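Local coordinates for surface layer protein (Geobacillus stearothermophilus, PDB 5FTY) that probably builds the self-assembling protein lattice that coats the bacterial cell, here as a two-domain, calcium-binding piece of the longer chain, at residues K15-G20 with D34-V39; D23-E28 with V114-L119; V56-E61 with Y83-N88. All coordinates share one frame; numbering follows the deposited sequence.

Contact 1: K15-G20 with D34-V39; sequences KVLDDG and DVQLKV. With CA (calcium ion), chain C.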
loop_
_atom_site.group_PDB
_atom_site.type_symbol
_atom_site.label_atom_id
_atom_site.label_comp_id
_atom_site.label_asym_id
_atom_site.label_seq_id
_atom_site.Cartn_x
_atom_site.Cartn_y
_atom_site.Cartn_z
ATOM N N LYS A 15 -17.283 1.368 -23.754
ATOM C CA LYS A 15 -16.133 2.260 -23.761
ATOM C C LYS A 15 -15.612 2.520 -22.351
ATOM O O LYS A 15 -16.378 2.847 -21.448
ATOM C CB LYS A 15 -16.507 3.585 -24.431
ATOM C CG LYS A 15 -15.371 4.269 -25.178
ATOM C CD LYS A 15 -15.089 3.580 -26.500
ATOM C CE LYS A 15 -14.223 4.444 -27.405
ATOM N NZ LYS A 15 -14.064 3.837 -28.756
ATOM N N VAL A 16 -14.305 2.364 -22.168
ATOM C CA VAL A 16 -13.662 2.727 -20.912
ATOM C C VAL A 16 -13.026 4.104 -21.058
ATOM O O VAL A 16 -12.082 4.284 -21.825
ATOM C CB VAL A 16 -12.574 1.708 -20.507
ATOM C CG1 VAL A 16 -11.853 2.167 -19.251
ATOM C CG2 VAL A 16 -13.179 0.326 -20.308
ATOM N N LEU A 17 -13.553 5.080 -20.326
ATOM C CA LEU A 17 -13.069 6.450 -20.439
ATOM C C LEU A 17 -11.726 6.652 -19.739
ATOM O O LEU A 17 -10.925 7.485 -20.159
ATOM C CB LEU A 17 -14.108 7.437 -19.897
ATOM C CG LEU A 17 -15.467 7.497 -20.603
ATOM C CD1 LEU A 17 -16.331 8.580 -19.990
ATOM C CD2 LEU A 17 -15.305 7.710 -22.104
ATOM N N ASP A 18 -11.481 5.886 -18.680
ATOM C CA ASP A 18 -10.259 6.045 -17.893
ATOM C C ASP A 18 -9.245 4.931 -18.128
ATOM O O ASP A 18 -9.109 4.430 -19.242
ATOM C CB ASP A 18 -10.589 6.139 -16.403
ATOM C CG ASP A 18 -11.398 4.963 -15.910
ATOM O OD1 ASP A 18 -12.344 4.545 -16.616
ATOM O OD2 ASP A 18 -11.081 4.458 -14.815
ATOM N N ASP A 19 -8.539 4.550 -17.068
ATOM C CA ASP A 19 -7.519 3.510 -17.146
ATOM C C ASP A 19 -8.112 2.141 -16.832
ATOM O O ASP A 19 -7.412 1.130 -16.851
ATOM C CB ASP A 19 -6.368 3.818 -16.183
ATOM C CG ASP A 19 -6.805 3.806 -14.733
ATOM O OD1 ASP A 19 -8.001 4.057 -14.475
ATOM O OD2 ASP A 19 -5.956 3.542 -13.855
ATOM N N GLY A 20 -9.406 2.119 -16.529
ATOM C CA GLY A 20 -10.103 0.881 -16.230
ATOM C C GLY A 20 -9.680 0.241 -14.922
ATOM O O GLY A 20 -10.005 -0.915 -14.656
ATOM N N ASP A 34 -12.211 5.209 -9.463
ATOM C CA ASP A 34 -13.346 4.721 -10.248
ATOM C C ASP A 34 -12.987 4.264 -11.660
ATOM O O ASP A 34 -11.884 4.507 -12.144
ATOM C CB ASP A 34 -14.473 5.768 -10.301
ATOM C CG ASP A 34 -14.055 7.060 -10.995
ATOM O OD1 ASP A 34 -13.482 7.007 -12.105
ATOM O OD2 ASP A 34 -14.313 8.142 -10.425
ATOM N N VAL A 35 -13.939 3.599 -12.309
ATOM C CA VAL A 35 -13.857 3.310 -13.736
ATOM C C VAL A 35 -15.055 3.959 -14.410
ATOM O O VAL A 35 -16.174 3.860 -13.913
ATOM C CB VAL A 35 -13.893 1.798 -14.028
ATOM C CG1 VAL A 35 -13.839 1.542 -15.530
ATOM C CG2 VAL A 35 -12.756 1.088 -13.314
ATOM N N GLN A 36 -14.827 4.630 -15.533
ATOM C CA GLN A 36 -15.915 5.306 -16.229
ATOM C C GLN A 36 -16.321 4.560 -17.494
ATOM O O GLN A 36 -15.486 4.256 -18.343
ATOM C CB GLN A 36 -15.529 6.752 -16.533
ATOM C CG GLN A 36 -15.297 7.578 -15.278
ATOM C CD GLN A 36 -14.196 8.603 -15.447
ATOM O OE1 GLN A 36 -14.139 9.315 -16.449
ATOM N NE2 GLN A 36 -13.311 8.684 -14.464
ATOM N N LEU A 37 -17.611 4.257 -17.606
ATOM C CA LEU A 37 -18.108 3.455 -18.717
ATOM C C LEU A 37 -19.168 4.169 -19.551
ATOM O O LEU A 37 -20.106 4.763 -19.022
ATOM C CB LEU A 37 -18.662 2.122 -18.209
ATOM C CG LEU A 37 -17.677 1.214 -17.471
ATOM C CD1 LEU A 37 -18.329 -0.117 -17.131
ATOM C CD2 LEU A 37 -16.404 1.011 -18.285
ATOM N N LYS A 38 -18.994 4.105 -20.867
ATOM C CA LYS A 38 -20.005 4.558 -21.810
ATOM C C LYS A 38 -20.372 3.381 -22.703
ATOM O O LYS A 38 -19.528 2.542 -23.009
ATOM C CB LYS A 38 -19.467 5.702 -22.668
ATOM C CG LYS A 38 -19.061 6.946 -21.888
ATOM C CD LYS A 38 -20.275 7.755 -21.454
ATOM C CE LYS A 38 -21.073 8.253 -22.651
ATOM N NZ LYS A 38 -22.217 9.104 -22.226
ATOM N N VAL A 39 -21.633 3.314 -23.115
ATOM C CA VAL A 39 -22.065 2.266 -24.027
ATOM C C VAL A 39 -22.666 2.886 -25.278
ATOM O O VAL A 39 -23.706 3.538 -25.223
ATOM C CB VAL A 39 -23.096 1.326 -23.377
ATOM C CG1 VAL A 39 -23.440 0.184 -24.325
ATOM C CG2 VAL A 39 -22.566 0.782 -22.057
HETATM CA CA CA C . -9.657 4.866 -12.894
#
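Asp18 divides its carboxylate between the backbone of Gln36 and a calcium ion. Its OD1 accepts from Gln36 N at 2.7 Å in a nearly straight bond (173°), the N-H coming in from above the carboxylate plane, while OD2 binds the metal at 2.4 Å. With CG between its own backbone N and carbonyl carbon (chi1 55°), the carboxylate lies between Gln36 N and the ion. Asp19 OD1 and Asp34 O bind the same ion, and Lys21 O and Asn32 OD1 complete the protein ligands, so the calcium ties the loop after strand 11-16 to Asp34, at the approach to strand 35-42. Next to this site, Gln36 NE2 donates to Asp34 OD1 at 2.9 Å, with the acceptor lying in the amide plane.

Away from the metal the segments pair as antiparallel strands. Lys15 and Lys38 form a hydrogen-bonded pair, and Leu17 N reaches Gln36 O at 2.9 Å. On the face carrying Lys15 and Lys38, the Leu17 methyl CD1 rests on the aliphatic CG of Lys38 at 3.7 Å, while the Lys38 ammonium runs on to Asp51 and Asp80. On the other face Val16 and Leu37 lie side by side, CG2 to CD2 3.9 Å, and Val35 packs its CG2 against the backbone of Gly20.

That apolar face looks into the Big-like beta-sandwich: Val16, Val35 and Leu37 meet Val110 and Val112 of strand 105-115, and strand 80-87 pairs with the far edge of strand 35-42.

Contact 2: D23-E28 with V114-L119; sequences DKSATE and VIDTTL. With CA (calcium ion), chain F.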
loop_
_atom_site.group_PDB
_atom_site.type_symbol
_atom_site.label_atom_id
_atom_site.label_comp_id
_atom_site.label_asym_id
_atom_site.label_seq_id
_atom_site.Cartn_x
_atom_site.Cartn_y
_atom_site.Cartn_z
ATOM N N ASP A 23 -7.919 2.076 -7.776
ATOM C CA ASP A 23 -6.891 1.943 -6.751
ATOM C C ASP A 23 -7.508 1.810 -5.363
ATOM O O ASP A 23 -8.227 2.696 -4.899
ATOM C CB ASP A 23 -5.914 3.119 -6.789
ATOM C CG ASP A 23 -4.531 2.752 -6.282
ATOM O OD1 ASP A 23 -4.416 1.748 -5.543
ATOM O OD2 ASP A 23 -3.560 3.462 -6.620
ATOM N N LYS A 24 -7.210 0.696 -4.703
ATOM C CA LYS A 24 -7.741 0.417 -3.377
ATOM C C LYS A 24 -6.951 1.178 -2.314
ATOM O O LYS A 24 -7.348 1.232 -1.150
ATOM C CB LYS A 24 -7.709 -1.090 -3.108
ATOM C CG LYS A 24 -8.538 -1.546 -1.920
ATOM C CD LYS A 24 -8.496 -3.057 -1.784
ATOM C CE LYS A 24 -7.070 -3.581 -1.863
ATOM N NZ LYS A 24 -6.995 -5.056 -1.680
ATOM N N SER A 25 -5.836 1.775 -2.727
ATOM C CA SER A 25 -5.007 2.568 -1.824
ATOM C C SER A 25 -5.765 3.775 -1.286
ATOM O O SER A 25 -6.816 4.146 -1.804
ATOM C CB SER A 25 -3.729 3.031 -2.528
ATOM O OG SER A 25 -2.960 3.877 -1.687
ATOM N N ALA A 26 -5.220 4.390 -0.243
ATOM C CA ALA A 26 -5.863 5.540 0.374
ATOM C C ALA A 26 -5.156 6.843 0.016
ATOM O O ALA A 26 -5.722 7.926 0.168
ATOM C CB ALA A 26 -5.922 5.363 1.885
ATOM N N THR A 27 -3.922 6.735 -0.468
ATOM C CA THR A 27 -3.099 7.919 -0.691
ATOM C C THR A 27 -2.439 8.001 -2.067
ATOM O O THR A 27 -1.342 8.542 -2.190
ATOM C CB THR A 27 -1.980 8.027 0.368
ATOM O OG1 THR A 27 -1.111 6.892 0.267
ATOM C CG2 THR A 27 -2.567 8.098 1.772
ATOM N N GLU A 28 -3.092 7.482 -3.104
ATOM C CA GLU A 28 -2.499 7.553 -4.438
ATOM C C GLU A 28 -2.757 8.908 -5.095
ATOM O O GLU A 28 -3.796 9.530 -4.880
ATOM C CB GLU A 28 -2.974 6.405 -5.339
ATOM C CG GLU A 28 -4.315 6.632 -6.025
ATOM C CD GLU A 28 -5.491 6.249 -5.158
ATOM O OE1 GLU A 28 -5.271 5.566 -4.136
ATOM O OE2 GLU A 28 -6.632 6.628 -5.500
ATOM N N VAL A 114 -9.197 -4.004 -9.922
ATOM C CA VAL A 114 -8.859 -3.386 -8.645
ATOM C C VAL A 114 -7.379 -3.593 -8.343
ATOM O O VAL A 114 -6.884 -4.719 -8.368
ATOM C CB VAL A 114 -9.710 -3.950 -7.484
ATOM C CG1 VAL A 114 -9.137 -3.521 -6.137
ATOM C CG2 VAL A 114 -11.159 -3.508 -7.623
ATOM N N ILE A 115 -6.673 -2.497 -8.076
ATOM C CA ILE A 115 -5.255 -2.556 -7.745
ATOM C C ILE A 115 -4.990 -1.898 -6.399
ATOM O O ILE A 115 -5.833 -1.168 -5.879
ATOM C CB ILE A 115 -4.390 -1.857 -8.811
ATOM C CG1 ILE A 115 -4.727 -0.366 -8.888
ATOM C CG2 ILE A 115 -4.579 -2.514 -10.167
ATOM C CD1 ILE A 115 -3.856 0.393 -9.856
ATOM N N ASP A 116 -3.818 -2.165 -5.836
ATOM C CA ASP A 116 -3.413 -1.537 -4.586
ATOM C C ASP A 116 -1.948 -1.113 -4.652
ATOM O O ASP A 116 -1.049 -1.922 -4.428
ATOM C CB ASP A 116 -3.639 -2.479 -3.400
ATOM C CG ASP A 116 -3.706 -1.746 -2.074
ATOM O OD1 ASP A 116 -3.216 -0.598 -2.007
ATOM O OD2 ASP A 116 -4.244 -2.313 -1.101
ATOM N N THR A 117 -1.717 0.163 -4.950
ATOM C CA THR A 117 -0.362 0.685 -5.088
ATOM C C THR A 117 0.166 1.268 -3.778
ATOM O O THR A 117 1.085 2.086 -3.782
ATOM C CB THR A 117 -0.283 1.770 -6.181
ATOM O OG1 THR A 117 -0.996 2.939 -5.756
ATOM C CG2 THR A 117 -0.882 1.265 -7.483
ATOM N N THR A 118 -0.423 0.842 -2.664
ATOM C CA THR A 118 0.018 1.276 -1.342
ATOM C C THR A 118 1.465 0.871 -1.106
ATOM O O THR A 118 1.889 -0.211 -1.507
ATOM C CB THR A 118 -0.862 0.673 -0.233
ATOM O OG1 THR A 118 -2.243 0.865 -0.561
ATOM C CG2 THR A 118 -0.569 1.329 1.104
ATOM N N LEU A 119 2.222 1.748 -0.457
ATOM C CA LEU A 119 3.645 1.520 -0.255
ATOM C C LEU A 119 3.926 0.515 0.858
ATOM O O LEU A 119 3.646 0.773 2.027
ATOM C CB LEU A 119 4.354 2.846 0.027
ATOM C CG LEU A 119 4.170 3.926 -1.043
ATOM C CD1 LEU A 119 5.023 5.145 -0.735
ATOM C CD2 LEU A 119 4.478 3.378 -2.432
HETATM CA CA CA F . -7.643 4.937 -3.914
#
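The Asp23 carboxylate meets Thr117 crosswise and takes two bonds from it. OD2 accepts from Thr117 OG1 at 2.8 Å and OD1 from Thr117 N at 3.2 Å, each on its syn lone pair, which should fix the rotation of the group. CG lies opposite the backbone N (chi1 -152°), carrying the carboxylate over to Thr117. A third donor, Ser25 N, reaches OD1 from above the carboxylate plane and closes an Asx turn. Three N-H or O-H groups thus grip one carboxylate, while Asp23 O faces the other way and binds calcium.

The backbones run parallel here: Asp23 is bridged to Ile115, and Lys24 N donates to Ile115 O at 2.6 Å. Short strand 21-23 is thereby added to the edge of the mixed sheet of the Big-like domain, beside strand 105-115, just where the chain leaves for the second domain of this piece.

Lys24 crosses Asp116 at a slant; its CE lies by the carboxylate, and NZ makes a long salt bridge to OD2 at 3.9 Å. Beyond, the loop curls round the ion, held by Ser25 O, both carboxylate oxygens of Glu28 and Asn33 OD1, while Asn32 N also donates to Glu28 OE2.

Contact 3: V56-E61 with Y83-N88; sequences VTITSE and YVITDN. With CA (calcium ion), chain D.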
loop_
_atom_site.group_PDB
_atom_site.type_symbol
_atom_site.label_atom_id
_atom_site.label_comp_id
_atom_site.label_asym_id
_atom_site.label_seq_id
_atom_site.Cartn_x
_atom_site.Cartn_y
_atom_site.Cartn_z
ATOM N N VAL A 56 -29.134 1.081 -20.128
ATOM C CA VAL A 56 -28.583 -0.230 -19.794
ATOM C C VAL A 56 -28.437 -0.440 -18.288
ATOM O O VAL A 56 -28.507 0.508 -17.509
ATOM C CB VAL A 56 -27.197 -0.453 -20.438
ATOM C CG1 VAL A 56 -27.278 -0.346 -21.954
ATOM C CG2 VAL A 56 -26.176 0.524 -19.869
ATOM N N THR A 57 -28.226 -1.692 -17.894
ATOM C CA THR A 57 -27.948 -2.036 -16.503
ATOM C C THR A 57 -26.620 -2.777 -16.416
ATOM O O THR A 57 -26.402 -3.750 -17.135
ATOM C CB THR A 57 -29.049 -2.932 -15.907
ATOM O OG1 THR A 57 -30.331 -2.336 -16.141
ATOM C CG2 THR A 57 -28.846 -3.107 -14.412
ATOM N N ILE A 58 -25.733 -2.313 -15.542
ATOM C CA ILE A 58 -24.423 -2.940 -15.379
ATOM C C ILE A 58 -24.276 -3.628 -14.020
ATOM O O ILE A 58 -24.364 -2.987 -12.973
ATOM C CB ILE A 58 -23.278 -1.927 -15.593
ATOM C CG1 ILE A 58 -23.218 -1.498 -17.062
ATOM C CG2 ILE A 58 -21.949 -2.524 -15.165
ATOM C CD1 ILE A 58 -22.067 -0.567 -17.379
ATOM N N THR A 59 -24.056 -4.939 -14.049
ATOM C CA THR A 59 -23.951 -5.735 -12.827
ATOM C C THR A 59 -22.751 -6.677 -12.837
ATOM O O THR A 59 -22.291 -7.110 -13.895
ATOM C CB THR A 59 -25.212 -6.595 -12.599
ATOM O OG1 THR A 59 -25.480 -7.379 -13.769
ATOM C CG2 THR A 59 -26.419 -5.723 -12.288
ATOM N N SER A 60 -22.250 -6.987 -11.647
ATOM C CA SER A 60 -21.246 -8.030 -11.483
ATOM C C SER A 60 -21.907 -9.262 -10.877
ATOM O O SER A 60 -23.133 -9.326 -10.779
ATOM C CB SER A 60 -20.095 -7.545 -10.598
ATOM O OG SER A 60 -20.569 -7.051 -9.356
ATOM N N GLU A 61 -21.095 -10.236 -10.478
ATOM C CA GLU A 61 -21.600 -11.470 -9.882
ATOM C C GLU A 61 -22.428 -11.192 -8.630
ATOM O O GLU A 61 -22.100 -10.304 -7.847
ATOM C CB GLU A 61 -20.443 -12.417 -9.558
ATOM C CG GLU A 61 -19.340 -11.776 -8.729
ATOM C CD GLU A 61 -18.111 -12.651 -8.612
ATOM O OE1 GLU A 61 -18.068 -13.705 -9.278
ATOM O OE2 GLU A 61 -17.186 -12.286 -7.858
ATOM N N TYR A 83 -21.643 5.469 -16.571
ATOM C CA TYR A 83 -21.672 4.425 -15.555
ATOM C C TYR A 83 -20.377 4.458 -14.752
ATOM O O TYR A 83 -19.298 4.197 -15.283
ATOM C CB TYR A 83 -21.883 3.046 -16.186
ATOM C CG TYR A 83 -23.165 2.364 -15.753
ATOM C CD1 TYR A 83 -23.318 1.889 -14.455
ATOM C CD2 TYR A 83 -24.217 2.184 -16.644
ATOM C CE1 TYR A 83 -24.486 1.263 -14.054
ATOM C CE2 TYR A 83 -25.388 1.559 -16.255
ATOM C CZ TYR A 83 -25.518 1.100 -14.959
ATOM O OH TYR A 83 -26.684 0.478 -14.566
ATOM N N VAL A 84 -20.492 4.793 -13.470
ATOM C CA VAL A 84 -19.329 4.903 -12.595
ATOM C C VAL A 84 -19.159 3.672 -11.710
ATOM O O VAL A 84 -20.046 3.324 -10.931
ATOM C CB VAL A 84 -19.409 6.169 -11.712
ATOM C CG1 VAL A 84 -18.344 6.138 -10.624
ATOM C CG2 VAL A 84 -19.289 7.425 -12.569
ATOM N N ILE A 85 -18.009 3.018 -11.835
ATOM C CA ILE A 85 -17.720 1.825 -11.054
ATOM C C ILE A 85 -16.806 2.157 -9.879
ATOM O O ILE A 85 -15.662 2.561 -10.071
ATOM C CB ILE A 85 -17.049 0.735 -11.915
ATOM C CG1 ILE A 85 -17.731 0.626 -13.283
ATOM C CG2 ILE A 85 -17.048 -0.597 -11.184
ATOM C CD1 ILE A 85 -19.193 0.277 -13.216
ATOM N N THR A 86 -17.317 1.979 -8.666
ATOM C CA THR A 86 -16.560 2.288 -7.457
ATOM C C THR A 86 -16.275 1.041 -6.622
ATOM O O THR A 86 -16.844 -0.020 -6.866
ATOM C CB THR A 86 -17.305 3.316 -6.582
ATOM O OG1 THR A 86 -18.712 3.041 -6.615
ATOM C CG2 THR A 86 -17.069 4.729 -7.095
ATOM N N ASP A 87 -15.392 1.176 -5.636
ATOM C CA ASP A 87 -15.048 0.065 -4.749
ATOM C C ASP A 87 -16.118 -0.150 -3.682
ATOM O O ASP A 87 -16.644 0.807 -3.117
ATOM C CB ASP A 87 -13.682 0.298 -4.089
ATOM C CG ASP A 87 -13.238 -0.873 -3.220
ATOM O OD1 ASP A 87 -13.774 -1.990 -3.395
ATOM O OD2 ASP A 87 -12.344 -0.679 -2.367
ATOM N N ASN A 88 -16.434 -1.414 -3.412
ATOM C CA ASN A 88 -17.395 -1.751 -2.368
ATOM C C ASN A 88 -16.844 -2.776 -1.381
ATOM O O ASN A 88 -17.427 -3.843 -1.181
ATOM C CB ASN A 88 -18.712 -2.250 -2.967
ATOM C CG ASN A 88 -19.864 -2.176 -1.982
ATOM O OD1 ASN A 88 -19.857 -1.357 -1.063
ATOM N ND2 ASN A 88 -20.861 -3.032 -2.169
HETATM CA CA CA D . -16.547 -10.141 -7.074
#
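Tyr83 and Ile58 face each other across the interior of the Big-like beta-sandwich, one from each sheet. Strands 57-59 and 83-87 run almost parallel, 15° apart with their axes 9.3 Å from each other, so side chains rather than backbone pairing fill the space between them.

Tyr83 has the largest single share of the buried surface, followed by Ile58. Ile58 lies over one face of the Tyr83 ring, with CB 3.8 Å from the centroid, 14° off the normal, in a CH-pi contact. The two side chains slide past each other in opposite directions: Ile58 CG1 points away from its own carbonyl carbon (chi1 -69°), which draws CD1 back over the root of the ring to 3.5 Å from Tyr83 CG. Val56 comes obliquely, its CG2 against Tyr83 CE2 at 3.8 Å. Further along, Ile85 CD1 only just meets Ile58 CG2, and Ile85 also touches Leu37 and Val35 of strand 35-42 and Leu98.

Around this packing, Leu37 of strand 35-42 touches both Ile58 and Tyr83, and Val100 lies against Ile58. At the other end of segment 56-61, Glu61 OE2 binds a calcium ion shared with Asp64, Asn66, Val68 and Glu96, well away from the aromatic ring.

The phenol reaches right across to the opposing backbone: its OH accepts from Ile58 N at 3.1 Å and makes a weak bond to Val56 O, which lies at the ring edge.

How the contacts relate
Contacts 1 and 3 are neighbours, their centres 11 Å apart, and share the sandwich interior. Strands 35-42 and 80-87 pair directly through Leu37 N to Tyr83 O and Val35 O to Ile85 N, both 2.9 Å, and Leu37 CD1 packs on Ile58 CD1 at 3.8 Å. Contact 2 lies about 18 Å from contact 1 and 20 Å from contact 3, centre to centre. Its segments alternate with those of contact 1 along the chain, 23-28 lying between 15-20 and 34-39, and the loop it closes encloses contact 3; Lys24 and Asp87 touch between them. Each contact includes ligands of a different calcium ion, with Asn32 and Asn33 joining the first two sites in sequence.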